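Radical SAM domain protein (Methanothrix thermoacetophila, PDB 6Y1X) acts as the nitrogenase-maturating radical SAM enzyme NifB, a carbide synthase that carries iron-sulfur clusters and works in the biosynthesis of the iron-molybdenum cofactor. Local coordinates at residues Cys63-Arg68 with Val219-Ile224; Val246-Pro251 with Glu264-Ile269. One frame throughout, in Å; residues are numbered along the deposited sequence.

Contact 1 of 2, residues Cys63-Arg68 with Val219-Ile224; sequences CKYCIR and VLIPGI. With SF4 (iron/sulfur cluster), chain D; SO4 (sulfate ion), chain F.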
loop_
_atom_site.group_PDB
_atom_site.type_symbol
_atom_site.label_atom_id
_atom_site.label_comp_id
_atom_site.label_asym_id
_atom_site.label_seq_id
_atom_site.Cartn_x
_atom_site.Cartn_y
_atom_site.Cartn_z
ATOM N N CYS A 63 2.896 -3.674 -12.508
ATOM C CA CYS A 63 3.522 -4.793 -11.825
ATOM C C CYS A 63 3.344 -6.044 -12.674
ATOM O O CYS A 63 2.315 -6.213 -13.336
ATOM C CB CYS A 63 2.873 -5.002 -10.458
ATOM S SG CYS A 63 2.883 -3.557 -9.385
ATOM N N LYS A 64 4.361 -6.904 -12.687
ATOM C CA LYS A 64 4.294 -8.106 -13.510
ATOM C C LYS A 64 3.346 -9.162 -12.958
ATOM O O LYS A 64 3.193 -10.210 -13.594
ATOM C CB LYS A 64 5.684 -8.711 -13.688
ATOM C CG LYS A 64 6.636 -7.874 -14.525
ATOM C CD LYS A 64 7.960 -8.610 -14.698
ATOM C CE LYS A 64 9.056 -7.693 -15.184
ATOM N NZ LYS A 64 8.869 -7.393 -16.623
ATOM N N TYR A 65 2.728 -8.927 -11.801
ATOM C CA TYR A 65 1.747 -9.835 -11.217
ATOM C C TYR A 65 0.331 -9.278 -11.283
ATOM O O TYR A 65 -0.586 -9.868 -10.702
ATOM C CB TYR A 65 2.110 -10.182 -9.770
ATOM C CG TYR A 65 2.372 -8.991 -8.874
ATOM C CD1 TYR A 65 1.326 -8.301 -8.268
ATOM C CD2 TYR A 65 3.671 -8.586 -8.597
ATOM C CE1 TYR A 65 1.570 -7.212 -7.442
ATOM C CE2 TYR A 65 3.927 -7.512 -7.768
ATOM C CZ TYR A 65 2.874 -6.826 -7.197
ATOM O OH TYR A 65 3.133 -5.764 -6.367
ATOM N N CYS A 66 0.127 -8.160 -11.973
ATOM C CA CYS A 66 -1.130 -7.427 -11.936
ATOM C C CYS A 66 -1.829 -7.473 -13.288
ATOM O O CYS A 66 -1.205 -7.221 -14.326
ATOM C CB CYS A 66 -0.908 -5.969 -11.532
ATOM S SG CYS A 66 -2.403 -4.982 -11.687
ATOM N N ILE A 67 -3.116 -7.814 -13.263
ATOM C CA ILE A 67 -4.045 -7.548 -14.357
ATOM C C ILE A 67 -4.868 -6.326 -13.955
ATOM O O ILE A 67 -5.539 -6.339 -12.918
ATOM C CB ILE A 67 -4.945 -8.760 -14.646
ATOM C CG1 ILE A 67 -4.118 -9.939 -15.176
ATOM C CG2 ILE A 67 -6.016 -8.390 -15.656
ATOM C CD1 ILE A 67 -3.538 -9.720 -16.555
ATOM N N ARG A 68 -4.761 -5.242 -14.732
ATOM C CA ARG A 68 -5.366 -3.968 -14.341
ATOM C C ARG A 68 -6.886 -4.006 -14.249
ATOM O O ARG A 68 -7.474 -3.097 -13.654
ATOM C CB ARG A 68 -4.937 -2.866 -15.308
ATOM C CG ARG A 68 -3.486 -2.476 -15.158
ATOM C CD ARG A 68 -3.227 -1.841 -13.796
ATOM N NE ARG A 68 -4.267 -0.886 -13.414
ATOM C CZ ARG A 68 -4.439 0.309 -13.974
ATOM N NH1 ARG A 68 -3.631 0.722 -14.943
ATOM N NH2 ARG A 68 -5.415 1.103 -13.555
ATOM N N VAL A 219 5.363 -8.306 -1.618
ATOM C CA VAL A 219 4.841 -9.500 -2.275
ATOM C C VAL A 219 5.988 -10.494 -2.347
ATOM O O VAL A 219 7.043 -10.193 -2.913
ATOM C CB VAL A 219 4.287 -9.186 -3.673
ATOM C CG1 VAL A 219 3.692 -10.439 -4.305
ATOM C CG2 VAL A 219 3.239 -8.095 -3.592
ATOM N N LEU A 220 5.790 -11.670 -1.760
ATOM C CA LEU A 220 6.828 -12.691 -1.739
ATOM C C LEU A 220 6.773 -13.477 -3.042
ATOM O O LEU A 220 5.859 -14.277 -3.253
ATOM C CB LEU A 220 6.637 -13.589 -0.522
ATOM C CG LEU A 220 7.757 -14.572 -0.200
ATOM C CD1 LEU A 220 9.033 -13.828 0.162
ATOM C CD2 LEU A 220 7.306 -15.468 0.942
ATOM N N ILE A 221 7.769 -13.277 -3.895
ATOM C CA ILE A 221 7.782 -13.845 -5.241
ATOM C C ILE A 221 8.894 -14.882 -5.307
ATOM O O ILE A 221 10.074 -14.516 -5.392
ATOM C CB ILE A 221 7.973 -12.754 -6.306
ATOM C CG1 ILE A 221 6.915 -11.656 -6.142
ATOM C CG2 ILE A 221 7.910 -13.360 -7.698
ATOM C CD1 ILE A 221 7.306 -10.313 -6.793
ATOM N N PRO A 222 8.573 -16.172 -5.259
ATOM C CA PRO A 222 9.624 -17.196 -5.227
ATOM C C PRO A 222 10.538 -17.095 -6.435
ATOM O O PRO A 222 10.084 -16.913 -7.568
ATOM C CB PRO A 222 8.832 -18.508 -5.226
ATOM C CG PRO A 222 7.552 -18.149 -4.559
ATOM C CD PRO A 222 7.238 -16.757 -5.052
ATOM N N GLY A 223 11.841 -17.161 -6.172
ATOM C CA GLY A 223 12.840 -17.069 -7.210
ATOM C C GLY A 223 13.222 -15.665 -7.620
ATOM O O GLY A 223 14.170 -15.508 -8.399
ATOM N N ILE A 224 12.532 -14.639 -7.122
ATOM C CA ILE A 224 12.824 -13.270 -7.530
ATOM C C ILE A 224 13.260 -12.435 -6.335
ATOM O O ILE A 224 14.356 -11.865 -6.341
ATOM C CB ILE A 224 11.618 -12.637 -8.243
ATOM C CG1 ILE A 224 11.283 -13.448 -9.497
ATOM C CG2 ILE A 224 11.918 -11.185 -8.598
ATOM C CD1 ILE A 224 10.393 -12.742 -10.478
HETATM FE FE1 SF4 D . -1.636 -3.191 -10.465
HETATM FE FE2 SF4 D . 0.777 -2.632 -9.406
HETATM FE FE3 SF4 D . -1.487 -2.087 -7.990
HETATM FE FE4 SF4 D . -0.842 -0.602 -10.185
HETATM S S1 SF4 D . 0.344 -0.711 -8.217
HETATM S S2 SF4 D . -2.916 -1.452 -9.678
HETATM S S3 SF4 D . 0.113 -2.177 -11.561
HETATM S S4 SF4 D . -0.728 -4.169 -8.592
HETATM S S SO4 F . 9.337 -9.714 -19.711
HETATM O O1 SO4 F . 8.708 -8.595 -20.409
HETATM O O2 SO4 F . 9.005 -9.669 -18.291
HETATM O O3 SO4 F . 8.847 -10.966 -20.282
HETATM O O4 SO4 F . 10.787 -9.638 -19.869
#
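The radical SAM motif CX3CXΦC places its aromatic residue, Tyr65, against Val219 at the end of strand 213-220. Cys59, Cys63 and Cys66 are the motif cysteines, and Cys72 is a further binding residue of this [4Fe-4S] cluster. A type I turn from Cys63 to Cys66 presents two of the thiolates. Cys63 SG binds FE2 and Cys66 SG binds FE1, each at 2.3 Å. Tyr65 CG lies between the backbone N and the carbonyl carbon (chi1 52°), which swings the ring back under the turn. Cys63 CB then sits 3.7 Å above the ring plane, over its centre. The phenol end meets Val219 obliquely, with Tyr65 OH 3.6 Å from Val219 CG2. Ile221 CD1 is a looser neighbour, 4.4 Å from Tyr65 CD2. Lys64 takes no part in the touch; its NZ hydrogen-bonds O2 of a sulfate, probably from the crystallisation liquor, at 2.8 Å, and forms a salt bridge with Asp178. A methionine in place of Lys64 would probably leave the Asp178 carboxylate without its cationic mate. Tyr65 OH bonds Asn74 OD1 and Asn166 ND2, while Asn166 OD1 takes the N-H of Val219. The direct touch is thus apolar, but the side-chain amide of Asn166 hydrogen-bonds both partners, which is likely to fix the phenol beside the cluster.

Contact 2 of 2, residues Val246-Pro251 with Glu264-Ile269; sequences VMPLIP and EEKRAI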
loop_
_atom_site.group_PDB
_atom_site.type_symbol
_atom_site.label_atom_id
_atom_site.label_comp_id
_atom_site.label_asym_id
_atom_site.label_seq_id
_atom_site.Cartn_x
_atom_site.Cartn_y
_atom_site.Cartn_z
ATOM N N VAL A 246 4.385 -9.195 4.818
ATOM C CA VAL A 246 4.845 -10.045 3.728
ATOM C C VAL A 246 3.672 -10.863 3.209
ATOM O O VAL A 246 3.066 -11.641 3.953
ATOM C CB VAL A 246 6.000 -10.947 4.182
ATOM C CG1 VAL A 246 6.502 -11.783 3.019
ATOM C CG2 VAL A 246 7.123 -10.089 4.747
ATOM N N MET A 247 3.342 -10.675 1.936
ATOM C CA MET A 247 2.190 -11.289 1.304
ATOM C C MET A 247 2.642 -12.310 0.274
ATOM O O MET A 247 3.519 -12.005 -0.545
ATOM C CB MET A 247 1.316 -10.227 0.626
ATOM C CG MET A 247 1.028 -9.006 1.479
ATOM S SD MET A 247 0.129 -7.737 0.559
ATOM C CE MET A 247 1.319 -7.321 -0.702
ATOM N N PRO A 248 2.072 -13.512 0.264
ATOM C CA PRO A 248 2.415 -14.476 -0.786
ATOM C C PRO A 248 1.963 -13.981 -2.155
ATOM O O PRO A 248 0.907 -13.361 -2.295
ATOM C CB PRO A 248 1.666 -15.745 -0.358
ATOM C CG PRO A 248 0.507 -15.235 0.435
ATOM C CD PRO A 248 1.046 -14.038 1.184
ATOM N N LEU A 249 2.808 -14.213 -3.159
ATOM C CA LEU A 249 2.421 -13.965 -4.543
ATOM C C LEU A 249 1.092 -14.632 -4.870
ATOM O O LEU A 249 0.852 -15.785 -4.498
ATOM C CB LEU A 249 3.504 -14.481 -5.497
ATOM C CG LEU A 249 3.142 -14.511 -6.986
ATOM C CD1 LEU A 249 3.061 -13.098 -7.550
ATOM C CD2 LEU A 249 4.119 -15.348 -7.793
ATOM N N ILE A 250 0.217 -13.878 -5.528
ATOM C CA ILE A 250 -0.948 -14.431 -6.212
ATOM C C ILE A 250 -0.548 -14.551 -7.677
ATOM O O ILE A 250 -0.482 -13.532 -8.378
ATOM C CB ILE A 250 -2.192 -13.543 -6.043
ATOM C CG1 ILE A 250 -2.507 -13.318 -4.562
ATOM C CG2 ILE A 250 -3.392 -14.163 -6.757
ATOM C CD1 ILE A 250 -2.943 -14.570 -3.844
ATOM N N PRO A 251 -0.249 -15.750 -8.172
ATOM C CA PRO A 251 0.318 -15.869 -9.526
ATOM C C PRO A 251 -0.656 -15.370 -10.584
ATOM O O PRO A 251 -1.796 -15.829 -10.669
ATOM C CB PRO A 251 0.592 -17.373 -9.666
ATOM C CG PRO A 251 0.628 -17.897 -8.269
ATOM C CD PRO A 251 -0.330 -17.049 -7.484
ATOM N N GLU A 264 3.341 -22.731 5.145
ATOM C CA GLU A 264 4.452 -22.948 6.070
ATOM C C GLU A 264 5.715 -22.233 5.604
ATOM O O GLU A 264 6.492 -21.739 6.430
ATOM C CB GLU A 264 4.717 -24.444 6.247
ATOM C CG GLU A 264 4.175 -25.326 5.139
ATOM C CD GLU A 264 2.868 -25.994 5.516
ATOM O OE1 GLU A 264 1.815 -25.327 5.450
ATOM O OE2 GLU A 264 2.897 -27.185 5.893
ATOM N N GLU A 265 5.943 -22.174 4.290
ATOM C CA GLU A 265 7.069 -21.397 3.781
ATOM C C GLU A 265 6.933 -19.933 4.175
ATOM O O GLU A 265 7.912 -19.292 4.581
ATOM C CB GLU A 265 7.159 -21.526 2.260
ATOM C CG GLU A 265 7.839 -22.788 1.757
ATOM C CD GLU A 265 7.833 -22.876 0.240
ATOM O OE1 GLU A 265 6.771 -22.622 -0.369
ATOM O OE2 GLU A 265 8.892 -23.184 -0.346
ATOM N N LYS A 266 5.716 -19.394 4.071
ATOM C CA LYS A 266 5.487 -17.993 4.407
ATOM C C LYS A 266 5.682 -17.742 5.897
ATOM O O LYS A 266 6.311 -16.754 6.288
ATOM C CB LYS A 266 4.081 -17.570 3.978
ATOM C CG LYS A 266 3.826 -16.076 4.105
ATOM C CD LYS A 266 2.341 -15.745 4.054
ATOM C CE LYS A 266 1.678 -15.916 5.411
ATOM N NZ LYS A 266 0.269 -15.439 5.398
ATOM N N ARG A 267 5.147 -18.623 6.747
ATOM C CA ARG A 267 5.296 -18.423 8.184
ATOM C C ARG A 267 6.753 -18.511 8.612
ATOM O O ARG A 267 7.168 -17.812 9.542
ATOM C CB ARG A 267 4.452 -19.440 8.951
ATOM C CG ARG A 267 2.998 -19.460 8.529
ATOM C CD ARG A 267 2.138 -20.193 9.541
ATOM N NE ARG A 267 0.944 -20.755 8.921
ATOM C CZ ARG A 267 0.851 -22.008 8.493
ATOM N NH1 ARG A 267 -0.273 -22.440 7.938
ATOM N NH2 ARG A 267 1.881 -22.832 8.624
ATOM N N ALA A 268 7.544 -19.356 7.948
ATOM C CA ALA A 268 8.949 -19.481 8.312
ATOM C C ALA A 268 9.704 -18.197 8.009
ATOM O O ALA A 268 10.506 -17.732 8.828
ATOM C CB ALA A 268 9.579 -20.668 7.585
ATOM N N ILE A 269 9.449 -17.604 6.841
ATOM C CA ILE A 269 10.055 -16.320 6.506
ATOM C C ILE A 269 9.576 -15.245 7.475
ATOM O O ILE A 269 10.373 -14.465 8.009
ATOM C CB ILE A 269 9.750 -15.954 5.043
ATOM C CG1 ILE A 269 10.577 -16.827 4.100
ATOM C CG2 ILE A 269 10.027 -14.485 4.786
ATOM C CD1 ILE A 269 10.057 -16.874 2.688
#
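Ala268 N to Glu264 O, at 3.0 Å, is the shortest hydrogen bond within the two segments, and it belongs to the helical turn that carries Lys266 onto Pro248. Ile269 N to Glu265 O follows at 3.2 Å. Both are ordinary helix bonds. The contact across the segments is made mainly by side-chain carbon. Lys266 is deposited in two conformers, and the details of its chain hold for one of them. In that conformer CG lies anti to the backbone N (chi1 -172°), which sends the chain out from the helix toward the strand. Its CD comes to 3.6 Å from Pro248 CD and 4.1 Å from Pro248 CG. The lysine chain crosses the proline ring at a slant. The same CD lies 4.2 Å from the carbonyl oxygen of Val246, a loose approach. The chain then bends at chi3 (83°), and Lys266 NZ ends 4.5 Å from Pro248 CD in this conformer, farther than CD of the same chain. Val246 also turns toward the helix, and its CG1 is 4.8 Å from Ile269 CG2. Met247, between Val246 and Pro248, turns away from the helix, as expected of alternating residues in a strand. Its side chain touches Asn217 of the neighbouring strand. The strand 243-248 is the last of the six parallel strands of the TIM-barrel-like radical SAM fold. Helix 263-273 follows it in the chain and packs beside this edge strand.

In the fold
Contact 1 is buried and lies at a metal site. Contact 2 is partly buried, nearer the surface, and joins a helix to the edge of the sheet. They share the parallel sheet, since strands 213-220 and 243-248 are neighbours in it. Leu220 joins the two: its N and O probably bond Met247 O and Leu249 N, and its CD2 packs on Ile269 CD1 at 3.5 Å. Met247 CE also meets Val219 CG2 at 3.6 Å. The chemistry differs with place. Contact 1 combines an aromatic ring, cluster thiolates and hydrogen bonds to asparagine side chains. Contact 2 rests on aliphatic carbon, including the stem of a lysine.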